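Side-chain contacts in methylaspartate ammonia-lyase (Citrobacter amalonaticus, PDB 1KKO), which catalyses the reversible, magnesium-dependent anti elimination of ammonia from L-threo-3-methylaspartate to give mesaconate, working as a homodimer: residues P38-P41 with G42-S45; D107-L110 with P111-F115; D182-L186 with K187-V191; R212-V215 with R216-D220. All blocks are in the same frame, centred on the assembly; numbering follows the deposited sequence.

Contact 1. Residues P38-P41 with G42-S45; sequences PVTP and GFTS
Phe43 folds back on Thr40 through a type II beta turn that runs from Thr40 to Phe43. Phe43 N donates to Thr40 O at 3.1 Å, with an N-H...O angle of 152°. The two side chains lie side by side and point the same way. Thr40 CB sits 3.7 Å from Phe43 CD2, and the CG2 methyl lies alongside the CD2-CE2 bond of the ring. CG2 comes to the ring because it is anti to the backbone N of Thr40, while OG1 turns to its hydrogen-bond partner Asp19. Gly42 takes the third position of the turn, with the positive phi (100°) usual there. At the open end of the loop, the Pro38 ring lies on the returning chain: its CB is 3.7 Å from Phe43 CB, and its CG is 3.4 Å from Phe43 O. Water 1 donates to both Thr40 O, at 2.6 Å, and Phe43 O. Asp19 and Leu83 also pack on Phe43, and Gln48 takes the backbone N-H groups of Thr44 and Ser45. The chemistry is mixed: Thr40 O receives one backbone N-H and one water proton, so this surface loop before strand 47-59 is held by polar bonds as well as by apolar packing.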
loop_
_atom_site.group_PDB
_atom_site.type_symbol
_atom_site.label_atom_id
_atom_site.label_comp_id
_atom_site.label_asym_id
_atom_site.label_seq_id
_atom_site.Cartn_x
_atom_site.Cartn_y
_atom_site.Cartn_z
ATOM N N PRO A 38 -0.642 -28.474 -2.523
ATOM C CA PRO A 38 -0.966 -27.961 -1.200
ATOM C C PRO A 38 -1.503 -29.106 -0.360
ATOM O O PRO A 38 -1.870 -30.142 -0.928
ATOM C CB PRO A 38 -2.066 -26.930 -1.480
ATOM C CG PRO A 38 -2.711 -27.403 -2.699
ATOM C CD PRO A 38 -1.658 -28.110 -3.522
ATOM N N VAL A 39 -1.517 -28.930 0.957
ATOM C CA VAL A 39 -2.049 -29.938 1.881
ATOM C C VAL A 39 -3.153 -29.380 2.785
ATOM O O VAL A 39 -3.960 -30.135 3.322
ATOM C CB VAL A 39 -0.939 -30.559 2.766
ATOM C CG1 VAL A 39 0.079 -31.301 1.909
ATOM C CG2 VAL A 39 -0.265 -29.506 3.646
ATOM N N THR A 40 -3.203 -28.062 2.943
ATOM C CA THR A 40 -4.185 -27.437 3.821
ATOM C C THR A 40 -5.537 -27.325 3.130
ATOM O O THR A 40 -5.629 -26.903 1.977
ATOM C CB THR A 40 -3.680 -26.057 4.246
ATOM O OG1 THR A 40 -2.478 -26.199 5.021
ATOM C CG2 THR A 40 -4.679 -25.365 5.186
ATOM N N PRO A 41 -6.594 -27.712 3.841
ATOM C CA PRO A 41 -7.940 -27.693 3.263
ATOM C C PRO A 41 -8.293 -26.320 2.707
ATOM O O PRO A 41 -8.001 -25.314 3.344
ATOM C CB PRO A 41 -8.858 -28.038 4.445
ATOM C CG PRO A 41 -7.993 -28.510 5.548
ATOM C CD PRO A 41 -6.581 -28.164 5.239
ATOM N N GLY A 42 -8.901 -26.303 1.529
ATOM C CA GLY A 42 -9.309 -25.070 0.881
ATOM C C GLY A 42 -8.324 -24.638 -0.186
ATOM O O GLY A 42 -8.709 -24.090 -1.218
ATOM N N PHE A 43 -7.044 -24.908 0.050
ATOM C CA PHE A 43 -6.010 -24.497 -0.892
ATOM C C PHE A 43 -5.972 -25.378 -2.124
ATOM O O PHE A 43 -5.962 -26.615 -2.026
ATOM C CB PHE A 43 -4.633 -24.517 -0.240
ATOM C CG PHE A 43 -4.368 -23.353 0.668
ATOM C CD1 PHE A 43 -3.622 -22.267 0.226
ATOM C CD2 PHE A 43 -4.850 -23.351 1.966
ATOM C CE1 PHE A 43 -3.364 -21.206 1.069
ATOM C CE2 PHE A 43 -4.604 -22.295 2.808
ATOM C CZ PHE A 43 -3.855 -21.216 2.365
ATOM N N THR A 44 -5.966 -24.744 -3.284
ATOM C CA THR A 44 -5.801 -25.474 -4.535
ATOM C C THR A 44 -4.393 -25.274 -5.100
ATOM O O THR A 44 -4.002 -25.962 -6.030
ATOM C CB THR A 44 -6.858 -25.090 -5.568
ATOM O OG1 THR A 44 -6.971 -23.664 -5.648
ATOM C CG2 THR A 44 -8.237 -25.559 -5.136
ATOM N N SER A 45 -3.643 -24.322 -4.542
ATOM C CA SER A 45 -2.223 -24.126 -4.868
ATOM C C SER A 45 -1.533 -23.772 -3.557
ATOM O O SER A 45 -2.190 -23.323 -2.623
ATOM C CB SER A 45 -1.995 -23.000 -5.871
ATOM O OG SER A 45 -2.563 -23.294 -7.124
HETATM O O HOH W 1 -4.938 -28.396 -0.082
#

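Contact 2. Residues D107-L110 with P111-F115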
loop_
_atom_site.group_PDB
_atom_site.type_symbol
_atom_site.label_atom_id
_atom_site.label_comp_id
_atom_site.label_asym_id
_atom_site.label_seq_id
_atom_site.Cartn_x
_atom_site.Cartn_y
_atom_site.Cartn_z
ATOM N N ASP A 107 -27.159 4.047 14.551
ATOM C CA ASP A 107 -26.843 5.092 15.511
ATOM C C ASP A 107 -25.843 4.609 16.550
ATOM O O ASP A 107 -25.099 5.401 17.094
ATOM C CB ASP A 107 -28.091 5.594 16.218
ATOM C CG ASP A 107 -28.905 6.520 15.357
ATOM O OD1 ASP A 107 -28.454 6.875 14.238
ATOM O OD2 ASP A 107 -30.018 6.956 15.736
ATOM N N ALA A 108 -25.868 3.313 16.838
ATOM C CA ALA A 108 -24.881 2.702 17.701
ATOM C C ALA A 108 -24.154 1.621 16.913
ATOM O O ALA A 108 -24.657 1.129 15.901
ATOM C CB ALA A 108 -25.542 2.106 18.942
ATOM N N PHE A 109 -22.993 1.241 17.427
ATOM C CA PHE A 109 -22.153 0.225 16.806
ATOM C C PHE A 109 -22.199 -1.147 17.462
ATOM O O PHE A 109 -22.373 -2.152 16.788
ATOM C CB PHE A 109 -20.717 0.727 16.813
ATOM C CG PHE A 109 -19.687 -0.320 16.472
ATOM C CD1 PHE A 109 -19.706 -0.950 15.245
ATOM C CD2 PHE A 109 -18.682 -0.639 17.361
ATOM C CE1 PHE A 109 -18.753 -1.900 14.929
ATOM C CE2 PHE A 109 -17.731 -1.573 17.038
ATOM C CZ PHE A 109 -17.764 -2.202 15.819
ATOM N N LEU A 110 -22.074 -1.178 18.786
ATOM C CA LEU A 110 -21.892 -2.450 19.479
ATOM C C LEU A 110 -23.000 -3.482 19.294
ATOM O O LEU A 110 -22.701 -4.640 19.054
ATOM C CB LEU A 110 -21.641 -2.218 20.969
ATOM C CG LEU A 110 -20.184 -2.246 21.424
ATOM C CD1 LEU A 110 -20.100 -1.882 22.896
ATOM C CD2 LEU A 110 -19.550 -3.622 21.184
ATOM N N PRO A 111 -24.275 -3.115 19.432
ATOM C CA PRO A 111 -25.331 -4.105 19.219
ATOM C C PRO A 111 -25.231 -4.749 17.840
ATOM O O PRO A 111 -25.357 -5.959 17.715
ATOM C CB PRO A 111 -26.625 -3.301 19.407
ATOM C CG PRO A 111 -26.242 -2.200 20.265
ATOM C CD PRO A 111 -24.823 -1.818 19.861
ATOM N N ASN A 112 -24.973 -3.957 16.801
ATOM C CA ASN A 112 -24.843 -4.531 15.468
ATOM C C ASN A 112 -23.613 -5.439 15.362
ATOM O O ASN A 112 -23.657 -6.504 14.750
ATOM C CB ASN A 112 -24.726 -3.432 14.417
ATOM C CG ASN A 112 -26.012 -2.683 14.199
ATOM O OD1 ASN A 112 -27.098 -3.208 14.460
ATOM N ND2 ASN A 112 -25.904 -1.475 13.642
ATOM N N ALA A 113 -22.510 -4.990 15.938
ATOM C CA ALA A 113 -21.292 -5.801 15.905
ATOM C C ALA A 113 -21.509 -7.147 16.592
ATOM O O ALA A 113 -21.108 -8.190 16.073
ATOM C CB ALA A 113 -20.152 -5.062 16.556
ATOM N N ARG A 114 -22.161 -7.126 17.754
ATOM C CA ARG A 114 -22.458 -8.358 18.474
ATOM C C ARG A 114 -23.393 -9.269 17.686
ATOM O O ARG A 114 -23.197 -10.485 17.633
ATOM C CB ARG A 114 -23.083 -8.051 19.828
ATOM C CG ARG A 114 -22.095 -7.563 20.864
ATOM C CD ARG A 114 -22.696 -7.544 22.267
ATOM N NE ARG A 114 -23.641 -6.442 22.420
ATOM C CZ ARG A 114 -23.363 -5.296 23.026
ATOM N NH1 ARG A 114 -22.170 -5.097 23.575
ATOM N NH2 ARG A 114 -24.283 -4.338 23.091
ATOM N N PHE A 115 -24.394 -8.685 17.038
ATOM C CA PHE A 115 -25.339 -9.482 16.281
ATOM C C PHE A 115 -24.631 -10.296 15.217
ATOM O O PHE A 115 -24.803 -11.503 15.128
ATOM C CB PHE A 115 -26.429 -8.617 15.653
ATOM C CG PHE A 115 -27.303 -9.366 14.702
ATOM C CD1 PHE A 115 -28.373 -10.114 15.165
ATOM C CD2 PHE A 115 -27.047 -9.356 13.350
ATOM C CE1 PHE A 115 -29.161 -10.816 14.293
ATOM C CE2 PHE A 115 -27.836 -10.067 12.478
ATOM C CZ PHE A 115 -28.899 -10.793 12.959
HETATM O O HOH W 2 -23.480 0.135 13.430
HETATM O O HOH W 3 -25.721 -1.269 16.849
#
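Ala113 sets its CB methyl over one face of the Phe109 ring, a CH-pi contact one turn into helix 110-118. The methyl is 4.1 Å from the ring centroid and 24° off the ring normal. It is displaced toward the rim and lies nearest CE1 and CZ. Phe109 reaches it because CG is anti to the backbone N (chi1 168°), which carries the ring end back to Ala113 although the Phe109 CB points away from the helix. Beside this pair, the proline ring brings Pro111 CD to 3.4 Å from Leu110 CB across the peptide bond that joins them. Ala108 CB touches the same CD more loosely. On the outer side, Arg114 bends at chi3 (-74°) and brings its guanidinium back over Leu110. Its NH1 is 3.8 Å from Leu110 CD2, and one guanidinium face looks onto Leu110 CB and O.

The first helical backbone bonds run from Ala113 N to Phe109 O (3.0 Å) and from Arg114 N to Leu110 O (2.9 Å), both nearly straight. At the polar edge two waters join Ala108 O to Asn112. Water 2 donates to Ala108 O and accepts from Asn112 ND2. Water 3 accepts from Asn112 N at 2.8 Å and gives a weak bond to Ala108 O. The Asn112 amide is also held by Arg104 at OD1 and by Asp105 O at ND2.

Glu157, at the end of helix 150-157, accepts the N-H groups of Phe109 and Leu110. Phe109 packs on helix 128-146 through Leu138, Leu139 and Thr142, and His339 of helix 339-351 touches Phe109, Leu110 and Ala113.

Contact 3. Residues D182-L186 with K187-V191; sequences DKMIL and KGVDV
A Schellman motif ends helix 179-186, the helix between strands 169-170 and 191-194 of the TIM barrel. Gly188 is its C-prime residue, with a positive phi of 55°. The chain then turns toward strand 191-194. Val189 N reaches back to Met184 O at 3.0 Å in an almost straight bond, 174° at the hydrogen. Gly188 N bonds Ile185 O at 3.1 Å and comes from above the carbonyl plane. Lys187 N still makes the helical bond to Lys183 O, at 3.0 Å. Met184 O thus takes the Val189 N-H and, weakly, that of Lys187 as well.

Lys183 and Lys187 both send their amines to Asp392, in salt bridges. Lys187 NZ is also bonded to Ser13 O and Phe15 O of the second subunit, and its side chain makes a cation-pi contact with Tyr16 there, so this helix end is part of the dimer interface. On the inner side, selenomethionine Met184 packs on Leu192 and Pro193, its side chain about 6 Å from that of the substrate-binding Gln172. Val189 covers its base: the two side chains cross, and Val189 CG2, anti to its own carbonyl carbon, lies 3.9 Å from Met184 CB and from Met184 CG.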
loop_
_atom_site.group_PDB
_atom_site.type_symbol
_atom_site.label_atom_id
_atom_site.label_comp_id
_atom_site.label_asym_id
_atom_site.label_seq_id
_atom_site.Cartn_x
_atom_site.Cartn_y
_atom_site.Cartn_z
ATOM N N ASP A 182 16.922 -0.895 6.278
ATOM C CA ASP A 182 17.366 0.426 5.835
ATOM C C ASP A 182 16.173 1.345 5.600
ATOM O O ASP A 182 16.188 2.506 6.012
ATOM C CB ASP A 182 18.172 0.338 4.544
ATOM C CG ASP A 182 19.503 -0.342 4.723
ATOM O OD1 ASP A 182 19.898 -0.611 5.878
ATOM O OD2 ASP A 182 20.212 -0.650 3.735
ATOM N N LYS A 183 15.141 0.822 4.934
ATOM C CA LYS A 183 13.922 1.585 4.702
ATOM C C LYS A 183 13.328 2.064 6.013
ATOM O O LYS A 183 12.942 3.218 6.160
ATOM C CB LYS A 183 12.871 0.722 4.007
ATOM C CG LYS A 183 13.127 0.376 2.566
ATOM C CD LYS A 183 11.894 -0.354 2.055
ATOM C CE LYS A 183 11.937 -0.722 0.589
ATOM N NZ LYS A 183 10.704 -1.514 0.272
HETATM N N MSE A 184 13.268 1.158 6.975
HETATM C CA MSE A 184 12.665 1.447 8.265
HETATM C C MSE A 184 13.457 2.481 9.054
HETATM O O MSE A 184 12.873 3.333 9.717
HETATM C CB MSE A 184 12.493 0.160 9.045
HETATM C CG MSE A 184 11.332 -0.641 8.510
HETATM SE SE MSE A 184 11.150 -2.377 9.315
HETATM C CE MSE A 184 10.349 -3.342 7.879
ATOM N N ILE A 185 14.781 2.421 8.961
ATOM C CA ILE A 185 15.613 3.426 9.621
ATOM C C ILE A 185 15.395 4.785 8.947
ATOM O O ILE A 185 15.212 5.802 9.619
ATOM C CB ILE A 185 17.103 3.037 9.574
ATOM C CG1 ILE A 185 17.355 1.790 10.418
ATOM C CG2 ILE A 185 17.969 4.201 10.029
ATOM C CD1 ILE A 185 18.649 1.085 10.095
ATOM N N LEU A 186 15.380 4.801 7.615
ATOM C CA LEU A 186 15.151 6.050 6.885
ATOM C C LEU A 186 13.831 6.687 7.272
ATOM O O LEU A 186 13.710 7.906 7.259
ATOM C CB LEU A 186 15.173 5.842 5.370
ATOM C CG LEU A 186 16.548 5.628 4.746
ATOM C CD1 LEU A 186 16.456 5.290 3.275
ATOM C CD2 LEU A 186 17.404 6.868 4.958
ATOM N N LYS A 187 12.829 5.861 7.575
ATOM C CA LYS A 187 11.497 6.357 7.925
ATOM C C LYS A 187 11.197 6.350 9.431
ATOM O O LYS A 187 10.043 6.459 9.839
ATOM C CB LYS A 187 10.435 5.622 7.103
ATOM C CG LYS A 187 10.547 6.012 5.629
ATOM C CD LYS A 187 9.523 5.382 4.726
ATOM C CE LYS A 187 9.576 5.991 3.333
ATOM N NZ LYS A 187 8.681 5.276 2.358
ATOM N N GLY A 188 12.255 6.249 10.242
ATOM C CA GLY A 188 12.178 6.392 11.687
ATOM C C GLY A 188 11.196 5.478 12.384
ATOM O O GLY A 188 10.548 5.865 13.354
ATOM N N VAL A 189 11.124 4.236 11.931
ATOM C CA VAL A 189 10.122 3.319 12.455
ATOM C C VAL A 189 10.377 2.992 13.927
ATOM O O VAL A 189 11.517 2.773 14.338
ATOM C CB VAL A 189 10.035 2.069 11.571
ATOM C CG1 VAL A 189 9.064 1.056 12.130
ATOM C CG2 VAL A 189 9.598 2.476 10.174
ATOM N N ASP A 190 9.318 2.962 14.725
ATOM C CA ASP A 190 9.462 2.777 16.172
ATOM C C ASP A 190 9.939 1.387 16.581
ATOM O O ASP A 190 10.678 1.250 17.556
ATOM C CB ASP A 190 8.134 3.024 16.888
ATOM C CG ASP A 190 7.492 4.344 16.527
ATOM O OD1 ASP A 190 8.147 5.400 16.659
ATOM O OD2 ASP A 190 6.315 4.405 16.130
ATOM N N VAL A 191 9.474 0.358 15.876
ATOM C CA VAL A 191 9.751 -1.026 16.218
ATOM C C VAL A 191 10.019 -1.774 14.915
ATOM O O VAL A 191 9.310 -1.566 13.929
ATOM C CB VAL A 191 8.553 -1.663 16.948
ATOM C CG1 VAL A 191 8.932 -3.048 17.481
ATOM C CG2 VAL A 191 8.048 -0.765 18.080
#

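Contact 4. Residues R212-V215 with R216-D220; sequences REYV and RWLSD
Arg212 and Glu213 touch the next turn of helix 209-225 mainly through their carbonyls. Arg216 N donates to Arg212 O at 3.2 Å, and Trp217 N to Glu213 O at 2.9 Å.

Tyr214 carries the aromatic part of the contact. Its CG is anti to the backbone N (chi1 179°), and that of Trp217 is anti as well. Three residues apart on the helix and with the same first torsion, the two rings come to lie next to each other. Their planes differ by 25°, but they are offset so far that little of one ring faces the other. The centroids of the Tyr214 ring and the six-membered ring of Trp217 are 5.9 Å apart. The closest atoms are Tyr214 CE1 and Trp217 CE3, at 3.9 Å. Tyr214 CE2, across the ring from CE1, meets Leu218 CD2 at 4.1 Å.

Val215 O accepts from Ser219 N at 2.9 Å. Val181 of helix 179-186 touches Tyr214, Trp217 and Leu218, and Ile237 of strand 234-238 touches Val215 and Leu218. Several polar ends bond elsewhere: Arg212 to Ser260, Tyr214 OH to Arg177 O, Ser219 OG to Glu264 O and Gln266, and Asp220 OD1 also to Gln266.

Beyond this, Arg216 NE gives a straight bond to Asp220 OD2, 3.1 Å long. It lies in the guanidinium plane, but the donor stands 43° above the carboxylate plane. Arg216 NH2 completes the salt bridge to Asp220 OD1, with a poorly angled, weak hydrogen bond. The chemistry thus divides round the helix: apolar and aromatic groups face the barrel and helix 179-186, and on the more exposed side the ion pair links side chains four residues apart.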
loop_
_atom_site.group_PDB
_atom_site.type_symbol
_atom_site.label_atom_id
_atom_site.label_comp_id
_atom_site.label_asym_id
_atom_site.label_seq_id
_atom_site.Cartn_x
_atom_site.Cartn_y
_atom_site.Cartn_z
ATOM N N ARG A 212 21.717 -14.810 15.944
ATOM C CA ARG A 212 22.599 -14.009 16.779
ATOM C C ARG A 212 23.329 -12.963 15.938
ATOM O O ARG A 212 23.377 -11.781 16.287
ATOM C CB ARG A 212 23.625 -14.895 17.476
ATOM C CG ARG A 212 24.595 -14.105 18.316
ATOM C CD ARG A 212 25.656 -14.950 18.986
ATOM N NE ARG A 212 25.027 -16.040 19.706
ATOM C CZ ARG A 212 24.358 -15.902 20.839
ATOM N NH1 ARG A 212 24.239 -14.711 21.421
ATOM N NH2 ARG A 212 23.803 -16.964 21.395
ATOM N N GLU A 213 23.872 -13.416 14.818
ATOM C CA GLU A 213 24.617 -12.555 13.919
ATOM C C GLU A 213 23.692 -11.515 13.283
ATOM O O GLU A 213 24.093 -10.377 13.060
ATOM C CB GLU A 213 25.348 -13.406 12.882
ATOM C CG GLU A 213 26.345 -14.340 13.563
ATOM C CD GLU A 213 27.399 -14.909 12.640
ATOM O OE1 GLU A 213 27.972 -14.134 11.846
ATOM O OE2 GLU A 213 27.669 -16.131 12.728
ATOM N N TYR A 214 22.450 -11.906 13.019
ATOM C CA TYR A 214 21.483 -10.963 12.471
ATOM C C TYR A 214 21.135 -9.845 13.463
ATOM O O TYR A 214 21.047 -8.675 13.081
ATOM C CB TYR A 214 20.212 -11.678 12.022
ATOM C CG TYR A 214 19.211 -10.687 11.476
ATOM C CD1 TYR A 214 19.397 -10.110 10.226
ATOM C CD2 TYR A 214 18.115 -10.279 12.229
ATOM C CE1 TYR A 214 18.515 -9.179 9.735
ATOM C CE2 TYR A 214 17.226 -9.358 11.737
ATOM C CZ TYR A 214 17.433 -8.802 10.496
ATOM O OH TYR A 214 16.533 -7.871 10.019
ATOM N N VAL A 215 20.930 -10.186 14.734
ATOM C CA VAL A 215 20.594 -9.168 15.718
ATOM C C VAL A 215 21.726 -8.153 15.810
ATOM O O VAL A 215 21.492 -6.948 15.912
ATOM C CB VAL A 215 20.286 -9.760 17.104
ATOM C CG1 VAL A 215 20.014 -8.659 18.102
ATOM C CG2 VAL A 215 19.078 -10.681 17.032
ATOM N N ARG A 216 22.961 -8.646 15.773
ATOM C CA ARG A 216 24.123 -7.772 15.838
ATOM C C ARG A 216 24.185 -6.877 14.606
ATOM O O ARG A 216 24.459 -5.678 14.710
ATOM C CB ARG A 216 25.403 -8.604 15.955
ATOM C CG ARG A 216 26.664 -7.770 16.102
ATOM C CD ARG A 216 26.659 -6.881 17.314
ATOM N NE ARG A 216 27.476 -5.692 17.121
ATOM C CZ ARG A 216 28.158 -5.090 18.085
ATOM N NH1 ARG A 216 28.121 -5.560 19.328
ATOM N NH2 ARG A 216 28.875 -4.012 17.804
ATOM N N TRP A 217 23.936 -7.469 13.443
ATOM C CA TRP A 217 23.929 -6.712 12.202
ATOM C C TRP A 217 22.864 -5.624 12.284
ATOM O O TRP A 217 23.082 -4.487 11.882
ATOM C CB TRP A 217 23.644 -7.606 11.000
ATOM C CG TRP A 217 23.559 -6.796 9.760
ATOM C CD1 TRP A 217 24.595 -6.420 8.959
ATOM C CD2 TRP A 217 22.390 -6.177 9.217
ATOM N NE1 TRP A 217 24.140 -5.631 7.931
ATOM C CE2 TRP A 217 22.787 -5.467 8.066
ATOM C CE3 TRP A 217 21.036 -6.171 9.570
ATOM C CZ2 TRP A 217 21.886 -4.748 7.280
ATOM C CZ3 TRP A 217 20.148 -5.457 8.789
ATOM C CH2 TRP A 217 20.575 -4.764 7.655
ATOM N N LEU A 218 21.710 -5.999 12.824
ATOM C CA LEU A 218 20.564 -5.110 12.937
ATOM C C LEU A 218 20.842 -3.919 13.849
ATOM O O LEU A 218 20.641 -2.767 13.461
ATOM C CB LEU A 218 19.376 -5.925 13.442
ATOM C CG LEU A 218 18.111 -5.184 13.845
ATOM C CD1 LEU A 218 17.566 -4.373 12.686
ATOM C CD2 LEU A 218 17.101 -6.201 14.329
ATOM N N SER A 219 21.317 -4.183 15.060
ATOM C CA SER A 219 21.629 -3.083 15.965
ATOM C C SER A 219 22.782 -2.227 15.415
ATOM O O SER A 219 22.748 -1.003 15.517
ATOM C CB SER A 219 21.916 -3.581 17.375
ATOM O OG SER A 219 22.963 -4.519 17.378
ATOM N N ASP A 220 23.786 -2.867 14.821
ATOM C CA ASP A 220 24.882 -2.124 14.191
ATOM C C ASP A 220 24.343 -1.189 13.100
ATOM O O ASP A 220 24.750 -0.033 13.003
ATOM C CB ASP A 220 25.895 -3.076 13.542
ATOM C CG ASP A 220 26.973 -3.557 14.499
ATOM O OD1 ASP A 220 27.143 -2.962 15.579
ATOM O OD2 ASP A 220 27.694 -4.536 14.226
#

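How the contacts relate
All four contacts are local, but they sit in different surroundings. Contacts 1 and 2 belong to the N-terminal part, related to the enolase N-terminal domain, and contacts 3 and 4 to the TIM-barrel part. Contact 1 is a surface loop, whereas the other three are partly buried. Contact 2 starts a helix and contact 3 ends one; contact 4 lies wholly within one. Contacts 3 and 4 are neighbours, with centres about 15 Å apart, and their helices pack on each other. Contacts 2 and 4 are farthest apart, about 47 Å between centres. Water bridges occur in contacts 1 and 2. The salt bridge of contact 4 is internal, while those of contact 3 run to Asp392. Contact 3 alone meets the second subunit.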